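Local coordinates for uncharacterized protein YLR132C (Kluyveromyces marxianus, PDB 6PFQ) that probably acts as an exoribonuclease of the 2H phosphodiesterase superfamily that trims U6 snRNA, and binds UMP, at residues Gln23-Asp27 / Leu48-Lys52; Gly101-Tyr105 / Leu179-Val183. Numbering follows the deposited sequence.

Contact 1. Residues Gln23-Asp27 / Leu48-Lys52; sequences QQIMD and LHRGK
Asp27 joins helix 20-39 to the loop at 48-52 by binding two basic side chains at once. Its carboxylate makes a two-pronged salt bridge with Arg50: NE of Arg50 donates to OD1 of Asp27 at 2.8 Å, and NH2 of Arg50 donates to OD2 of Asp27 at 2.9 Å. The same OD1 of Asp27 accepts a hydrogen bond from NE2 of His49 at 2.8 Å, near the plane of the imidazole. This is a His-carboxylate hydrogen bond between helix and loop. NE2 of His49 also makes a weak bond of 3.3 Å to Gln23 O, which already accepts the helical bond from Asp27 N at 2.9 Å.

Residues 23-27 are regular alpha helix. Residues 48-52 form no helix or strand; Leu48 and His49 are turn-like, with psi near zero (-87/-8 and -92/0), before the chain extends at Arg50 (-136/146). The CA atoms of Gln23 and His49 are 7.1 Å apart. His49 takes chi1 p and Arg50 m, t, t, so both side chains reach the helix.

Packing follows from this. CB of Met26 lies over one face of the His49 ring, 3.7 Å from its centroid, as a CH-pi contact. The rest of Met26 (m, m, m) leads away. CB of Gln23 rests 3.7 Å from NH2 of Arg50, while Gln23 NE2 is bonded to Leu18 O.

Met26 continues inward to Leu194 of helix 191-197 and Phe157 of strand 154-161. His49 also touches Leu59 of strand 59-68, the strand that carries the UMP-binding His60.

Contact 2. Residues Gly101-Tyr105 / Leu179-Val183; sequences GWLVY and LRNLV
Here helix 169-186 packs on strand 102-106 of the antiparallel sheet in which that strand pairs with strand 112-119, in an alpha/beta layer of the 2H fold. The short axes of 102-105 and 179-183 approach to 8.1 Å and run nearly antiparallel, at 158°. In register, Trp102 faces Val183 (CA-CA 6.7 Å) and Val104 faces Arg180 (CA-CA 6.0 Å). The strand residues are extended and alternate: Trp102 and Val104 point toward the helix, Leu103 and Tyr105 away. Tyr105 stacks on the UMP-binding His154.

The apolar contact centres on Val104 (chi1 t). Its CG2 is 4.3 Å from CG2 of Val183 (chi1 m), and its CG1 is 4.4 Å from CD2 of Leu179 (t, p). CB of Trp102 meets CG2 of Val183 at 3.7 Å. Val104 also packs by its CB against CG of Arg180, at 3.7 Å.

Two strand carbonyls turn to the helix, and both are satisfied. Val104 O accepts two bonds from the extended Arg180 (m, t, t), whose NH1 forms a salt bridge with Asp177, one turn earlier on the helix. Trp102 O receives a bond from a water at 2.8 Å; the same water donates to Arg180 O at 3.0 Å. The indole is satisfied separately, with NE1 of Trp102 (chi1 m, chi2 124°) bonded to Ala187 O. Val183 O lies 3.5 Å from CD1 of Trp102, at the ring edge, and accepts from Ser188 OG. Val104 O is a bifurcated acceptor: Arg180 NH2 donates to it at 2.9 Å and Arg180 NE at 3.0 Å.

How the contacts relate
From the N terminus, the chain enters helix 20-39 at the helical side of contact 1. It returns 21 residues later, after strand 46-47, and closes that contact. Contact 2 opens well afterwards, on strand 102-106, and closes 74 residues on, in helix 169-186. The two loops are in series; they neither nest nor cross. Contact 1 fastens the loop before strand 59-68 to helix 20-39. Contact 2 fastens helix 169-186 to the six-stranded sheet. Their centres are about 19 Å apart, and their nearest atoms about 5 Å. Helix 20-39 links them: Val29 touches Trp102, and Met37 touches Leu179 and Val183.

Contact 1. Residues Gln23-Asp27 / Leu48-Lys52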
loop_
_atom_site.group_PDB
_atom_site.type_symbol
_atom_site.label_atom_id
_atom_site.label_comp_id
_atom_site.label_asym_id
_atom_site.label_seq_id
_atom_site.Cartn_x
_atom_site.Cartn_y
_atom_site.Cartn_z
ATOM N N GLN A 23 13.617 8.466 -5.566
ATOM C CA GLN A 23 13.934 8.642 -4.149
ATOM C C GLN A 23 14.049 10.114 -3.784
ATOM O O GLN A 23 13.554 10.537 -2.728
ATOM C CB GLN A 23 15.233 7.904 -3.803
ATOM C CG GLN A 23 15.140 6.399 -3.970
ATOM C CD GLN A 23 16.535 5.737 -3.966
ATOM O OE1 GLN A 23 17.522 6.349 -3.550
ATOM N NE2 GLN A 23 16.614 4.501 -4.459
ATOM N N GLN A 24 14.703 10.910 -4.652
ATOM C CA GLN A 24 14.920 12.330 -4.366
ATOM C C GLN A 24 13.624 13.109 -4.428
ATOM O O GLN A 24 13.431 14.069 -3.664
ATOM C CB GLN A 24 15.909 12.935 -5.369
ATOM C CG GLN A 24 17.227 12.221 -5.440
ATOM C CD GLN A 24 18.129 12.808 -6.510
ATOM O OE1 GLN A 24 17.888 13.912 -7.008
ATOM N NE2 GLN A 24 19.166 12.070 -6.874
ATOM N N ILE A 25 12.750 12.749 -5.378
ATOM C CA ILE A 25 11.425 13.362 -5.423
ATOM C C ILE A 25 10.663 13.038 -4.142
ATOM O O ILE A 25 10.042 13.909 -3.525
ATOM C CB ILE A 25 10.691 12.906 -6.698
ATOM C CG1 ILE A 25 11.365 13.609 -7.892
ATOM C CG2 ILE A 25 9.187 13.240 -6.659
ATOM C CD1 ILE A 25 10.866 13.154 -9.187
ATOM N N MET A 26 10.734 11.800 -3.685
ATOM C CA MET A 26 9.956 11.501 -2.481
ATOM C C MET A 26 10.541 12.203 -1.252
ATOM O O MET A 26 9.784 12.661 -0.388
ATOM C CB MET A 26 9.869 9.986 -2.260
ATOM C CG MET A 26 8.943 9.262 -3.289
ATOM S SD MET A 26 7.339 10.146 -3.557
ATOM C CE MET A 26 6.772 10.255 -1.814
ATOM N N ASP A 27 11.866 12.371 -1.191
ATOM C CA ASP A 27 12.463 13.187 -0.131
ATOM C C ASP A 27 11.836 14.583 -0.102
ATOM O O ASP A 27 11.376 15.050 0.946
ATOM C CB ASP A 27 13.981 13.297 -0.333
ATOM C CG ASP A 27 14.713 11.974 -0.136
ATOM O OD1 ASP A 27 14.153 11.025 0.458
ATOM O OD2 ASP A 27 15.874 11.859 -0.588
ATOM N N LEU A 48 8.561 6.008 3.864
ATOM C CA LEU A 48 8.602 4.546 3.722
ATOM C C LEU A 48 9.624 4.061 2.702
ATOM O O LEU A 48 9.856 2.843 2.597
ATOM C CB LEU A 48 7.212 4.016 3.309
ATOM C CG LEU A 48 6.160 4.126 4.413
ATOM C CD1 LEU A 48 4.745 3.843 3.823
ATOM C CD2 LEU A 48 6.522 3.100 5.488
ATOM N N HIS A 49 10.231 4.958 1.942
ATOM C CA HIS A 49 11.187 4.510 0.936
ATOM C C HIS A 49 12.625 4.474 1.442
ATOM O O HIS A 49 13.526 4.071 0.691
ATOM C CB HIS A 49 11.113 5.413 -0.307
ATOM C CG HIS A 49 11.547 6.833 -0.094
ATOM N ND1 HIS A 49 10.836 7.736 0.676
ATOM C CD2 HIS A 49 12.603 7.523 -0.602
ATOM C CE1 HIS A 49 11.451 8.908 0.655
ATOM N NE2 HIS A 49 12.523 8.807 -0.120
ATOM N N ARG A 50 12.858 4.835 2.694
ATOM C CA ARG A 50 14.221 4.917 3.214
ATOM C C ARG A 50 14.280 4.299 4.590
ATOM O O ARG A 50 13.321 4.376 5.362
ATOM C CB ARG A 50 14.715 6.363 3.309
ATOM C CG ARG A 50 15.083 6.972 1.982
ATOM C CD ARG A 50 15.730 8.337 2.166
ATOM N NE ARG A 50 16.029 8.962 0.877
ATOM C CZ ARG A 50 17.094 8.692 0.125
ATOM N NH1 ARG A 50 17.989 7.792 0.527
ATOM N NH2 ARG A 50 17.268 9.335 -1.029
ATOM N N GLY A 51 15.418 3.670 4.892
ATOM C CA GLY A 51 15.684 3.193 6.221
ATOM C C GLY A 51 16.770 4.047 6.860
ATOM O O GLY A 51 17.074 5.144 6.410
ATOM N N LYS A 52 17.402 3.479 7.883
ATOM C CA LYS A 52 18.510 4.157 8.521
ATOM C C LYS A 52 19.667 4.291 7.542
ATOM O O LYS A 52 19.873 3.445 6.671
ATOM C CB LYS A 52 18.944 3.388 9.775
#

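Contact 2. Residues Gly101-Tyr105 / Leu179-Val183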
loop_
_atom_site.group_PDB
_atom_site.type_symbol
_atom_site.label_atom_id
_atom_site.label_comp_id
_atom_site.label_asym_id
_atom_site.label_seq_id
_atom_site.Cartn_x
_atom_site.Cartn_y
_atom_site.Cartn_z
ATOM N N GLY A 101 -5.398 12.864 -5.271
ATOM C CA GLY A 101 -4.757 13.554 -4.173
ATOM C C GLY A 101 -4.293 12.616 -3.060
ATOM O O GLY A 101 -4.355 11.387 -3.152
ATOM N N TRP A 102 -3.818 13.231 -1.987
ATOM C CA TRP A 102 -3.394 12.464 -0.825
ATOM C C TRP A 102 -4.567 11.746 -0.193
ATOM O O TRP A 102 -5.666 12.304 -0.077
ATOM C CB TRP A 102 -2.791 13.380 0.237
ATOM C CG TRP A 102 -1.486 13.958 -0.082
ATOM C CD1 TRP A 102 -1.185 15.308 -0.092
ATOM C CD2 TRP A 102 -0.248 13.263 -0.394
ATOM N NE1 TRP A 102 0.131 15.474 -0.385
ATOM C CE2 TRP A 102 0.733 14.251 -0.588
ATOM C CE3 TRP A 102 0.114 11.912 -0.538
ATOM C CZ2 TRP A 102 2.066 13.938 -0.916
ATOM C CZ3 TRP A 102 1.447 11.591 -0.839
ATOM C CH2 TRP A 102 2.409 12.612 -1.024
ATOM N N LEU A 103 -4.308 10.512 0.258
ATOM C CA LEU A 103 -5.231 9.731 1.060
ATOM C C LEU A 103 -4.536 9.376 2.369
ATOM O O LEU A 103 -3.312 9.328 2.428
ATOM C CB LEU A 103 -5.631 8.457 0.341
ATOM C CG LEU A 103 -6.096 8.665 -1.117
ATOM C CD1 LEU A 103 -6.288 7.318 -1.764
ATOM C CD2 LEU A 103 -7.418 9.415 -1.114
ATOM N N VAL A 104 -5.314 9.149 3.429
ATOM C CA VAL A 104 -4.725 8.638 4.672
ATOM C C VAL A 104 -5.482 7.378 5.044
ATOM O O VAL A 104 -6.718 7.417 5.183
ATOM C CB VAL A 104 -4.742 9.650 5.826
ATOM C CG1 VAL A 104 -4.026 9.011 7.050
ATOM C CG2 VAL A 104 -4.006 10.983 5.406
ATOM N N TYR A 105 -4.764 6.255 5.081
ATOM C CA TYR A 105 -5.320 4.947 5.460
ATOM C C TYR A 105 -4.778 4.519 6.816
ATOM O O TYR A 105 -3.584 4.602 7.046
ATOM C CB TYR A 105 -4.938 3.869 4.450
ATOM C CG TYR A 105 -5.676 3.958 3.117
ATOM C CD1 TYR A 105 -7.003 3.577 3.016
ATOM C CD2 TYR A 105 -5.028 4.424 1.967
ATOM C CE1 TYR A 105 -7.691 3.627 1.784
ATOM C CE2 TYR A 105 -5.703 4.476 0.740
ATOM C CZ TYR A 105 -7.018 4.093 0.662
ATOM O OH TYR A 105 -7.672 4.146 -0.534
ATOM N N LEU A 179 -6.997 15.605 9.521
ATOM C CA LEU A 179 -5.676 15.393 8.925
ATOM C C LEU A 179 -5.798 15.164 7.419
ATOM O O LEU A 179 -5.027 15.724 6.628
ATOM C CB LEU A 179 -4.970 14.197 9.594
ATOM C CG LEU A 179 -3.670 13.695 8.952
ATOM C CD1 LEU A 179 -2.582 14.784 8.906
ATOM C CD2 LEU A 179 -3.172 12.397 9.677
ATOM N N ARG A 180 -6.766 14.331 7.006
ATOM C CA ARG A 180 -7.007 14.114 5.586
ATOM C C ARG A 180 -7.309 15.436 4.882
ATOM O O ARG A 180 -6.777 15.716 3.793
ATOM C CB ARG A 180 -8.172 13.153 5.398
ATOM C CG ARG A 180 -7.809 11.699 5.777
ATOM C CD ARG A 180 -9.088 10.888 5.956
ATOM N NE ARG A 180 -8.797 9.446 5.963
ATOM C CZ ARG A 180 -9.650 8.535 6.405
ATOM N NH1 ARG A 180 -10.827 8.943 6.916
ATOM N NH2 ARG A 180 -9.328 7.234 6.359
ATOM N N ASN A 181 -8.146 16.275 5.496
ATOM C CA ASN A 181 -8.443 17.566 4.873
ATOM C C ASN A 181 -7.214 18.458 4.835
ATOM O O ASN A 181 -7.021 19.211 3.881
ATOM C CB ASN A 181 -9.576 18.288 5.619
ATOM C CG ASN A 181 -9.829 19.702 5.066
ATOM O OD1 ASN A 181 -10.349 19.856 3.977
ATOM N ND2 ASN A 181 -9.408 20.723 5.802
ATOM N N LEU A 182 -6.403 18.424 5.890
ATOM C CA LEU A 182 -5.237 19.293 5.954
ATOM C C LEU A 182 -4.223 18.959 4.859
ATOM O O LEU A 182 -3.744 19.857 4.155
ATOM C CB LEU A 182 -4.608 19.213 7.342
ATOM C CG LEU A 182 -3.321 20.011 7.509
ATOM C CD1 LEU A 182 -3.587 21.512 7.276
ATOM C CD2 LEU A 182 -2.673 19.716 8.886
ATOM N N VAL A 183 -3.879 17.671 4.693
ATOM C CA VAL A 183 -2.869 17.364 3.681
ATOM C C VAL A 183 -3.415 17.661 2.297
ATOM O O VAL A 183 -2.668 18.152 1.421
ATOM C CB VAL A 183 -2.330 15.920 3.770
ATOM C CG1 VAL A 183 -1.654 15.695 5.106
ATOM C CG2 VAL A 183 -3.424 14.854 3.527
HETATM O O HOH W 1 -6.382 13.058 2.538
#